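Local coordinates for protein soluble lytic murein transglycosylase (Escherichia coli, PDB 1QSA) that cleaves the glycosidic bonds between N-acetylmuramic acid and N-acetylglucosamine in peptidoglycan, forming a 1,6-anhydro bond in the muramic acid residue, at residues L202-A205 / R206-A210; Q250-E253 / L254-I257. All blocks are in the same frame, centred on the assembly; numbering follows the deposited sequence.

Contact 1: L202-A205 / R206-A210. With SO4 (sulfate ion), chain G.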
loop_
_atom_site.group_PDB
_atom_site.type_symbol
_atom_site.label_atom_id
_atom_site.label_comp_id
_atom_site.label_asym_id
_atom_site.label_seq_id
_atom_site.Cartn_x
_atom_site.Cartn_y
_atom_site.Cartn_z
ATOM N N LEU A 202 -8.702 29.523 -15.743
ATOM C CA LEU A 202 -9.460 30.767 -15.627
ATOM C C LEU A 202 -10.282 31.017 -16.896
ATOM O O LEU A 202 -11.429 31.476 -16.817
ATOM C CB LEU A 202 -8.542 31.950 -15.314
ATOM C CG LEU A 202 -9.262 33.264 -14.988
ATOM C CD1 LEU A 202 -10.250 33.083 -13.834
ATOM C CD2 LEU A 202 -8.227 34.329 -14.641
ATOM N N THR A 203 -9.711 30.679 -18.053
ATOM C CA THR A 203 -10.411 30.821 -19.334
ATOM C C THR A 203 -11.604 29.855 -19.322
ATOM O O THR A 203 -12.719 30.235 -19.683
ATOM C CB THR A 203 -9.485 30.487 -20.525
ATOM O OG1 THR A 203 -8.384 31.402 -20.537
ATOM C CG2 THR A 203 -10.228 30.604 -21.840
ATOM N N PHE A 204 -11.368 28.628 -18.851
ATOM C CA PHE A 204 -12.417 27.607 -18.750
ATOM C C PHE A 204 -13.568 28.133 -17.880
ATOM O O PHE A 204 -14.732 28.035 -18.255
ATOM C CB PHE A 204 -11.835 26.316 -18.135
ATOM C CG PHE A 204 -12.861 25.238 -17.855
ATOM C CD1 PHE A 204 -13.211 24.314 -18.846
ATOM C CD2 PHE A 204 -13.454 25.127 -16.592
ATOM C CE1 PHE A 204 -14.136 23.293 -18.581
ATOM C CE2 PHE A 204 -14.383 24.110 -16.315
ATOM C CZ PHE A 204 -14.722 23.190 -17.314
ATOM N N ALA A 205 -13.220 28.706 -16.729
ATOM C CA ALA A 205 -14.190 29.241 -15.777
ATOM C C ALA A 205 -15.011 30.419 -16.312
ATOM O O ALA A 205 -16.186 30.555 -15.998
ATOM C CB ALA A 205 -13.479 29.653 -14.496
ATOM N N ARG A 206 -14.375 31.271 -17.109
ATOM C CA ARG A 206 -15.048 32.440 -17.660
ATOM C C ARG A 206 -15.875 32.165 -18.914
ATOM O O ARG A 206 -16.884 32.832 -19.144
ATOM C CB ARG A 206 -14.026 33.538 -17.965
ATOM C CG ARG A 206 -13.355 34.121 -16.743
ATOM C CD ARG A 206 -12.235 35.056 -17.145
ATOM N NE ARG A 206 -11.788 35.869 -16.021
ATOM C CZ ARG A 206 -10.705 36.641 -16.039
ATOM N NH1 ARG A 206 -9.937 36.688 -17.118
ATOM N NH2 ARG A 206 -10.381 37.353 -14.963
ATOM N N THR A 207 -15.454 31.191 -19.719
ATOM C CA THR A 207 -16.155 30.878 -20.962
ATOM C C THR A 207 -17.238 29.804 -20.888
ATOM O O THR A 207 -17.913 29.545 -21.884
ATOM C CB THR A 207 -15.176 30.522 -22.094
ATOM O OG1 THR A 207 -14.461 29.324 -21.761
ATOM C CG2 THR A 207 -14.195 31.664 -22.323
ATOM N N THR A 208 -17.378 29.157 -19.734
ATOM C CA THR A 208 -18.408 28.133 -19.548
ATOM C C THR A 208 -19.356 28.610 -18.456
ATOM O O THR A 208 -18.998 29.451 -17.624
ATOM C CB THR A 208 -17.821 26.746 -19.118
ATOM O OG1 THR A 208 -17.261 26.839 -17.800
ATOM C CG2 THR A 208 -16.762 26.261 -20.097
ATOM N N GLY A 209 -20.582 28.096 -18.469
ATOM C CA GLY A 209 -21.538 28.467 -17.451
ATOM C C GLY A 209 -21.145 27.787 -16.160
ATOM O O GLY A 209 -20.789 26.605 -16.166
ATOM N N ALA A 210 -21.142 28.552 -15.072
ATOM C CA ALA A 210 -20.790 28.038 -13.758
ATOM C C ALA A 210 -21.896 27.141 -13.213
ATOM O O ALA A 210 -23.042 27.569 -13.034
ATOM C CB ALA A 210 -20.510 29.198 -12.791
HETATM S S SO4 G . -22.535 32.070 -15.804
HETATM O O1 SO4 G . -21.991 32.329 -17.148
HETATM O O2 SO4 G . -23.696 31.164 -15.905
HETATM O O3 SO4 G . -21.494 31.444 -14.965
HETATM O O4 SO4 G . -22.957 33.347 -15.191
HETATM O O HOH W 1 -17.598 28.158 -15.182
#

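Contact 2: Q250-E253 / L254-I257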
loop_
_atom_site.group_PDB
_atom_site.type_symbol
_atom_site.label_atom_id
_atom_site.label_comp_id
_atom_site.label_asym_id
_atom_site.label_seq_id
_atom_site.Cartn_x
_atom_site.Cartn_y
_atom_site.Cartn_z
ATOM N N GLN A 250 -16.620 26.878 -1.238
ATOM C CA GLN A 250 -15.858 26.681 -2.462
ATOM C C GLN A 250 -14.598 27.551 -2.478
ATOM O O GLN A 250 -13.528 27.083 -2.856
ATOM C CB GLN A 250 -16.759 26.940 -3.676
ATOM C CG GLN A 250 -17.887 25.910 -3.782
ATOM C CD GLN A 250 -18.965 26.288 -4.783
ATOM O OE1 GLN A 250 -19.235 27.465 -5.012
ATOM N NE2 GLN A 250 -19.598 25.282 -5.373
ATOM N N ILE A 251 -14.715 28.798 -2.027
ATOM C CA ILE A 251 -13.563 29.694 -1.976
ATOM C C ILE A 251 -12.551 29.169 -0.951
ATOM O O ILE A 251 -11.337 29.174 -1.208
ATOM C CB ILE A 251 -13.981 31.145 -1.622
ATOM C CG1 ILE A 251 -14.902 31.707 -2.713
ATOM C CG2 ILE A 251 -12.748 32.037 -1.489
ATOM C CD1 ILE A 251 -15.511 33.086 -2.385
ATOM N N GLN A 252 -13.042 28.669 0.180
ATOM C CA GLN A 252 -12.141 28.135 1.204
ATOM C C GLN A 252 -11.403 26.904 0.691
ATOM O O GLN A 252 -10.247 26.692 1.047
ATOM C CB GLN A 252 -12.874 27.811 2.512
ATOM C CG GLN A 252 -11.927 27.422 3.684
ATOM C CD GLN A 252 -10.849 28.475 3.984
ATOM O OE1 GLN A 252 -11.104 29.681 3.936
ATOM N NE2 GLN A 252 -9.638 28.012 4.303
ATOM N N GLU A 253 -12.058 26.097 -0.147
ATOM C CA GLU A 253 -11.392 24.921 -0.701
ATOM C C GLU A 253 -10.217 25.398 -1.541
ATOM O O GLU A 253 -9.132 24.802 -1.507
ATOM C CB GLU A 253 -12.319 24.061 -1.578
ATOM C CG GLU A 253 -11.545 22.861 -2.168
ATOM C CD GLU A 253 -12.309 22.009 -3.181
ATOM O OE1 GLU A 253 -13.297 22.487 -3.767
ATOM O OE2 GLU A 253 -11.879 20.853 -3.409
ATOM N N LEU A 254 -10.418 26.481 -2.292
ATOM C CA LEU A 254 -9.339 27.013 -3.116
ATOM C C LEU A 254 -8.194 27.509 -2.219
ATOM O O LEU A 254 -7.025 27.315 -2.540
ATOM C CB LEU A 254 -9.828 28.156 -4.008
ATOM C CG LEU A 254 -10.920 27.830 -5.029
ATOM C CD1 LEU A 254 -11.107 29.044 -5.927
ATOM C CD2 LEU A 254 -10.538 26.600 -5.872
ATOM N N ARG A 255 -8.545 28.156 -1.107
ATOM C CA ARG A 255 -7.529 28.650 -0.172
ATOM C C ARG A 255 -6.733 27.482 0.395
ATOM O O ARG A 255 -5.511 27.557 0.479
ATOM C CB ARG A 255 -8.165 29.423 0.982
ATOM C CG ARG A 255 -8.681 30.796 0.607
ATOM C CD ARG A 255 -8.952 31.619 1.860
ATOM N NE ARG A 255 -9.713 32.820 1.533
ATOM C CZ ARG A 255 -11.017 32.953 1.745
ATOM N NH1 ARG A 255 -11.708 31.974 2.312
ATOM N NH2 ARG A 255 -11.630 34.073 1.397
ATOM N N ASP A 256 -7.430 26.399 0.754
ATOM C CA ASP A 256 -6.788 25.198 1.311
ATOM C C ASP A 256 -5.779 24.618 0.325
ATOM O O ASP A 256 -4.674 24.221 0.703
ATOM C CB ASP A 256 -7.827 24.110 1.641
ATOM C CG ASP A 256 -8.688 24.434 2.854
ATOM O OD1 ASP A 256 -8.469 25.454 3.536
ATOM O OD2 ASP A 256 -9.609 23.644 3.130
ATOM N N ILE A 257 -6.191 24.538 -0.941
ATOM C CA ILE A 257 -5.348 24.006 -2.006
ATOM C C ILE A 257 -4.020 24.768 -2.099
ATOM O O ILE A 257 -2.948 24.159 -2.160
ATOM C CB ILE A 257 -6.104 24.047 -3.351
ATOM C CG1 ILE A 257 -7.175 22.950 -3.363
ATOM C CG2 ILE A 257 -5.147 23.908 -4.534
ATOM C CD1 ILE A 257 -8.207 23.122 -4.455
#

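Contact 1: L202-A205 / R206-A210
Thr208 and Phe204 meet where helix 201-207 gives way to a loop. Thr208 OG1 donates to Phe204 O over 2.8 Å, 31° from the carbonyl plane, whereas the backbone bond from Thr208 N to the same oxygen is weak. OG1 stands between the backbone N and the carbonyl carbon (chi1 67°), a rotation that points it back at the last turn. From there it also lies above one face of the Phe204 ring, near the rim, and accepts a hydrogen bond from a water that also donates to Ala205 O, 2.9 Å from the water oxygen. This is the close-packed side: Phe204 is buried against helices 185-196 and 212-228, and Ala205 rests on Leu240. A valine in place of Thr208 would probably cost Phe204 O its stronger donor and deprive the water of an acceptor.

The solvent side is looser. Thr207 OG1 bonds to Thr203 O from above the carbonyl plane, 2.9 Å away, while Thr207 N approaches that oxygen nearly in line with C=O; the methyls of the two threonines come only to 4.1 Å. Arg206 runs extended from CG to NE, laying its guanidinium against Leu202, whose CD2 sits 3.6 Å above the centre of the plane. Past the turn, Ala210 N gives a nearly straight bond (164°) to O3 of a sulfate, probably from the crystallisation liquor, which Gln245 also holds. Hydroxyls and a water thus supplement the main-chain bonding where the helix runs out.

Contact 2: Q250-E253 / L254-I257
Gln252 reaches forward along helix 248-260 to Arg255 and Asp256, and its side chain joins both. CB leaves the helix away from the following turn, and CG, anti to the backbone N (chi1 -172°), comes within 4.0 Å of Asp256 OD1. A bend at chi2 then sets CD near the guanidinium edge of Arg255, in its plane, and the two ends of the amide part company. OE1 accepts from Arg255 NH1 at 2.9 Å, the amide and guanidinium planes being 35° apart. NE2 donates to Asp256 OD1, also at 2.9 Å, meeting the carboxylate on its syn side but 34° out of its plane. One polar group therefore has a donor at its oxygen and an acceptor at its nitrogen.

The arginine is steadied from a second direction: Ile251 CG2 lies 3.6 Å above one guanidinium face, displaced toward the rim. The main chain meanwhile keeps regular i to i+4 bonds, among them Ile257 N to Glu253 O at 3.0 Å. Ala278 O also accepts from Gln252 NE2, and Ser282 bonds to Asp256 OD1, tying this side to helix 269-280 and the loop after it. Leu254 instead packs on Phe222, Ile237 and Leu240. Such a two-sided helix, apolar toward the two preceding helices, 212-228 and 230-243, and hydrogen-bonded toward the next, suits the stacked helices of the Slt70 alpha-superhelix.

Both contacts are local, contact 2 within one helix, contact 1 across the last turn of helix 201-207 and the loop that follows, and they occur in series along the chain with centres 18 Å apart and nearest atoms about 8 Å apart. Contact 1 is partly buried; contact 2 lies at the surface, with Leu254 its buried residue. They share neighbours: helices 212-228 and 230-243 pack against each, and Leu240 receives Ala205 from contact 1 and Leu254 from contact 2. The chemistry differs with position: at 202-210 threonine hydroxyls add to the backbone bonds, whereas mid-helix 250-257 keeps a regular backbone and links an amide with charged side chains.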